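Local structure of transcriptional regulator, MerR-family (Cupriavidus metallidurans CH34, 5GPE) at residues 57-67 and 81-92. The protein probably binds DNA as a MerR-family transcriptional regulator that recognises lead(II), and is found here as a dimer with lead(II) bound. Residues are numbered along the deposited sequence; the frame is centred on the assembly and turned at random.
Sequences KDMTLDEIRQL and VNALVDAHIAQV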
loop_
_atom_site.group_PDB
_atom_site.type_symbol
_atom_site.label_atom_id
_atom_site.label_comp_id
_atom_site.label_asym_id
_atom_site.label_seq_id
_atom_site.Cartn_x
_atom_site.Cartn_y
_atom_site.Cartn_z
ATOM N N LYS B 57 -3.083 -14.069 1.519
ATOM C CA LYS B 57 -2.847 -13.768 2.946
ATOM C C LYS B 57 -1.895 -12.573 3.150
ATOM O O LYS B 57 -1.237 -12.474 4.175
ATOM C CB LYS B 57 -2.365 -15.023 3.681
ATOM C CG LYS B 57 -3.467 -16.082 3.758
ATOM C CD LYS B 57 -2.965 -17.415 4.242
ATOM C CE LYS B 57 -3.956 -18.542 3.946
ATOM N NZ LYS B 57 -5.266 -18.359 4.641
ATOM N N ASP B 58 -1.839 -11.681 2.159
ATOM C CA ASP B 58 -1.136 -10.390 2.242
ATOM C C ASP B 58 0.392 -10.525 2.210
ATOM O O ASP B 58 1.111 -9.587 2.546
ATOM C CB ASP B 58 -1.579 -9.633 3.506
ATOM C CG ASP B 58 -1.182 -8.165 3.502
ATOM O OD1 ASP B 58 -1.488 -7.480 2.511
ATOM O OD2 ASP B 58 -0.579 -7.695 4.511
ATOM N N MET B 59 0.911 -11.680 1.836
ATOM C CA MET B 59 2.358 -11.829 1.862
ATOM C C MET B 59 3.030 -11.135 0.681
ATOM O O MET B 59 2.586 -11.247 -0.446
ATOM C CB MET B 59 2.785 -13.268 1.813
ATOM C CG MET B 59 3.555 -13.829 3.052
ATOM S SD MET B 59 2.331 -14.209 4.236
ATOM C CE MET B 59 1.936 -15.873 3.722
ATOM N N THR B 60 4.148 -10.493 0.959
ATOM C CA THR B 60 4.943 -9.869 -0.088
ATOM C C THR B 60 5.764 -10.924 -0.820
ATOM O O THR B 60 5.948 -12.048 -0.331
ATOM C CB THR B 60 5.938 -8.842 0.489
ATOM O OG1 THR B 60 6.991 -9.542 1.172
ATOM C CG2 THR B 60 5.232 -7.856 1.441
ATOM N N LEU B 61 6.311 -10.532 -1.959
ATOM C CA LEU B 61 7.215 -11.406 -2.721
ATOM C C LEU B 61 8.447 -11.855 -1.921
ATOM O O LEU B 61 8.916 -12.971 -2.089
ATOM C CB LEU B 61 7.673 -10.724 -4.009
ATOM C CG LEU B 61 6.880 -10.981 -5.312
ATOM C CD1 LEU B 61 5.388 -11.174 -5.121
ATOM C CD2 LEU B 61 7.143 -9.843 -6.282
ATOM N N ASP B 62 8.958 -10.983 -1.048
ATOM C CA ASP B 62 10.103 -11.323 -0.167
ATOM C C ASP B 62 9.758 -12.402 0.866
ATOM O O ASP B 62 10.534 -13.336 1.086
ATOM C CB ASP B 62 10.629 -10.073 0.559
ATOM C CG ASP B 62 11.235 -9.060 -0.397
ATOM O OD1 ASP B 62 12.053 -9.464 -1.250
ATOM O OD2 ASP B 62 10.886 -7.868 -0.304
ATOM N N GLU B 63 8.588 -12.281 1.487
ATOM C CA GLU B 63 8.091 -13.320 2.411
ATOM C C GLU B 63 7.858 -14.649 1.702
ATOM O O GLU B 63 8.156 -15.716 2.231
ATOM C CB GLU B 63 6.798 -12.868 3.090
ATOM C CG GLU B 63 6.972 -11.714 4.073
ATOM C CD GLU B 63 5.638 -11.158 4.550
ATOM O OE1 GLU B 63 4.904 -10.544 3.740
ATOM O OE2 GLU B 63 5.293 -11.375 5.739
ATOM N N ILE B 64 7.323 -14.581 0.495
ATOM C CA ILE B 64 7.020 -15.789 -0.279
ATOM C C ILE B 64 8.300 -16.515 -0.687
ATOM O O ILE B 64 8.359 -17.733 -0.672
ATOM C CB ILE B 64 6.119 -15.467 -1.492
ATOM C CG1 ILE B 64 4.739 -15.055 -0.991
ATOM C CG2 ILE B 64 5.985 -16.671 -2.432
ATOM C CD1 ILE B 64 3.855 -14.390 -2.031
ATOM N N ARG B 65 9.304 -15.734 -1.045
ATOM C CA ARG B 65 10.620 -16.205 -1.412
ATOM C C ARG B 65 11.177 -16.994 -0.190
ATOM O O ARG B 65 11.653 -18.064 -0.316
ATOM C CB ARG B 65 11.542 -15.048 -1.844
ATOM C CG ARG B 65 12.444 -15.359 -3.024
ATOM C CD ARG B 65 12.995 -14.189 -3.904
ATOM N NE ARG B 65 12.476 -12.891 -3.555
ATOM C CZ ARG B 65 11.970 -12.004 -4.388
ATOM N NH1 ARG B 65 11.951 -12.217 -5.655
ATOM N NH2 ARG B 65 11.477 -10.897 -3.938
ATOM N N GLN B 66 11.068 -16.407 0.979
ATOM C CA GLN B 66 11.505 -17.033 2.251
ATOM C C GLN B 66 10.762 -18.340 2.525
ATOM O O GLN B 66 11.393 -19.358 2.808
ATOM C CB GLN B 66 11.368 -16.089 3.502
ATOM C CG GLN B 66 12.478 -15.052 3.535
ATOM C CD GLN B 66 12.483 -14.186 4.794
ATOM O OE1 GLN B 66 11.670 -14.359 5.706
ATOM N NE2 GLN B 66 13.440 -13.273 4.860
ATOM N N LEU B 67 9.438 -18.321 2.367
ATOM C CA LEU B 67 8.633 -19.535 2.577
ATOM C C LEU B 67 8.968 -20.642 1.583
ATOM O O LEU B 67 9.084 -21.809 1.975
ATOM C CB LEU B 67 7.136 -19.232 2.506
ATOM C CG LEU B 67 6.584 -18.369 3.636
ATOM C CD1 LEU B 67 5.165 -17.980 3.303
ATOM C CD2 LEU B 67 6.622 -19.096 4.960
ATOM N N VAL B 81 9.255 -20.086 9.944
ATOM C CA VAL B 81 7.923 -19.907 9.340
ATOM C C VAL B 81 6.937 -19.294 10.333
ATOM O O VAL B 81 6.220 -18.324 10.010
ATOM C CB VAL B 81 7.332 -21.248 8.805
ATOM C CG1 VAL B 81 5.933 -21.039 8.263
ATOM C CG2 VAL B 81 8.228 -21.796 7.721
ATOM N N ASN B 82 6.917 -19.834 11.552
ATOM C CA ASN B 82 6.115 -19.267 12.660
ATOM C C ASN B 82 6.471 -17.795 12.921
ATOM O O ASN B 82 5.582 -16.951 13.099
ATOM C CB ASN B 82 6.296 -20.061 13.974
ATOM C CG ASN B 82 5.730 -21.478 13.894
ATOM O OD1 ASN B 82 4.704 -21.709 13.267
ATOM N ND2 ASN B 82 6.376 -22.419 14.576
ATOM N N ALA B 83 7.771 -17.506 12.957
ATOM C CA ALA B 83 8.266 -16.128 13.195
ATOM C C ALA B 83 7.841 -15.149 12.093
ATOM O O ALA B 83 7.538 -13.988 12.362
ATOM C CB ALA B 83 9.786 -16.127 13.337
ATOM N N LEU B 84 7.837 -15.622 10.858
ATOM C CA LEU B 84 7.402 -14.813 9.709
ATOM C C LEU B 84 5.920 -14.435 9.810
ATOM O O LEU B 84 5.544 -13.272 9.646
ATOM C CB LEU B 84 7.679 -15.567 8.418
ATOM C CG LEU B 84 7.357 -14.886 7.090
ATOM C CD1 LEU B 84 8.222 -15.489 5.995
ATOM C CD2 LEU B 84 5.879 -15.015 6.714
ATOM N N VAL B 85 5.082 -15.418 10.135
ATOM C CA VAL B 85 3.663 -15.161 10.329
ATOM C C VAL B 85 3.410 -14.271 11.560
ATOM O O VAL B 85 2.563 -13.378 11.513
ATOM C CB VAL B 85 2.852 -16.467 10.424
ATOM C CG1 VAL B 85 1.392 -16.190 10.758
ATOM C CG2 VAL B 85 2.958 -17.223 9.112
ATOM N N ASP B 86 4.110 -14.528 12.661
ATOM C CA ASP B 86 3.985 -13.679 13.862
ATOM C C ASP B 86 4.348 -12.222 13.574
ATOM O O ASP B 86 3.662 -11.308 14.048
ATOM C CB ASP B 86 4.859 -14.199 15.006
ATOM C CG ASP B 86 4.316 -15.467 15.635
ATOM O OD1 ASP B 86 3.093 -15.721 15.544
ATOM O OD2 ASP B 86 5.107 -16.204 16.260
ATOM N N ALA B 87 5.424 -12.011 12.816
ATOM C CA ALA B 87 5.859 -10.632 12.458
ATOM C C ALA B 87 4.829 -9.948 11.546
ATOM O O ALA B 87 4.566 -8.756 11.690
ATOM C CB ALA B 87 7.227 -10.632 11.809
ATOM N N HIS B 88 4.201 -10.725 10.664
ATOM C CA HIS B 88 3.150 -10.190 9.807
ATOM C C HIS B 88 1.908 -9.784 10.602
ATOM O O HIS B 88 1.344 -8.709 10.381
ATOM C CB HIS B 88 2.732 -11.176 8.713
ATOM C CG HIS B 88 2.176 -10.497 7.511
ATOM N ND1 HIS B 88 2.900 -10.350 6.354
ATOM C CD2 HIS B 88 1.005 -9.853 7.306
ATOM C CE1 HIS B 88 2.187 -9.673 5.475
ATOM N NE2 HIS B 88 1.031 -9.366 6.026
ATOM N N ILE B 89 1.503 -10.634 11.537
ATOM C CA ILE B 89 0.399 -10.311 12.453
ATOM C C ILE B 89 0.688 -9.000 13.219
ATOM O O ILE B 89 -0.179 -8.125 13.322
ATOM C CB ILE B 89 0.126 -11.469 13.428
ATOM C CG1 ILE B 89 -0.498 -12.657 12.681
ATOM C CG2 ILE B 89 -0.795 -11.044 14.564
ATOM C CD1 ILE B 89 -0.450 -13.960 13.460
ATOM N N ALA B 90 1.889 -8.880 13.769
ATOM C CA ALA B 90 2.300 -7.658 14.506
ATOM C C ALA B 90 2.208 -6.408 13.621
ATOM O O ALA B 90 1.717 -5.357 14.045
ATOM C CB ALA B 90 3.713 -7.808 15.057
ATOM N N GLN B 91 2.688 -6.541 12.390
ATOM C CA GLN B 91 2.578 -5.482 11.371
ATOM C C GLN B 91 1.135 -5.019 11.100
ATOM O O GLN B 91 0.853 -3.816 11.022
ATOM C CB GLN B 91 3.181 -5.942 10.052
ATOM C CG GLN B 91 4.452 -5.225 9.684
ATOM C CD GLN B 91 5.257 -5.970 8.642
ATOM O OE1 GLN B 91 6.454 -6.191 8.825
ATOM N NE2 GLN B 91 4.605 -6.375 7.544
ATOM N N VAL B 92 0.245 -5.986 10.927
ATOM C CA VAL B 92 -1.157 -5.696 10.656
ATOM C C VAL B 92 -1.814 -5.001 11.838
ATOM O O VAL B 92 -2.631 -4.084 11.656
ATOM C CB VAL B 92 -1.919 -6.993 10.273
ATOM C CG1 VAL B 92 -3.416 -6.765 10.208
ATOM C CG2 VAL B 92 -1.436 -7.465 8.912
HETATM O O HOH W 1 6.736 -11.520 7.943
#
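Two His-carboxylate hydrogen bonds mark the junction between the helix 61-71 region and the long dimerisation helix of this MerR-type regulator: His88, on the long helix, is held between Asp58 and Glu63, from the turn and short helix that follow helix 42-56. Both ring nitrogens donate to carboxylates. NE2 of His88 meets OD2 of Asp58 at 2.8 Å, and ND1 of His88 meets OE2 of Glu63 at 2.7 Å. The second bond is nearly straight (172°) and uses the syn lone pair of OE2, with carboxylate and ring almost coplanar. The Asp58 carboxylate instead stands at right angles to the ring and is met on its anti side. Bonds to both ring nitrogens, each nearly in the ring plane, fix the ring's rotation, and the two carboxylates would probably favour a protonated, positively charged imidazole. Glu63 is itself positioned by a capping box: Thr60 N donates to Glu63 OE1 (2.9 Å) while Glu63 N donates to Thr60 OG1. A water donates to both Glu63 OE2 and Leu84 O. Asp58, with positive phi, is the C-prime residue of the Schellman motif that ends the preceding helix.

Farther along, the contact turns apolar. With CG of Leu84 anti to the backbone N (chi1 -178°), the branched end swings towards helix 61-67. Its CD1 lies 3.8 Å from Glu63 O and 4.1 Å from Leu67 CG. Leu67 CD2 also reaches Val81 CG1 (3.9 Å); the Val81 side chain lies about 4 Å from a bound lead(II) ion. Met59 SD approaches the His88 ring obliquely. Leu106 of the second subunit packs on His88. The two helices run nearly antiparallel (162°), joining the DNA-binding region to the antiparallel coiled coil characteristic of MerR dimers.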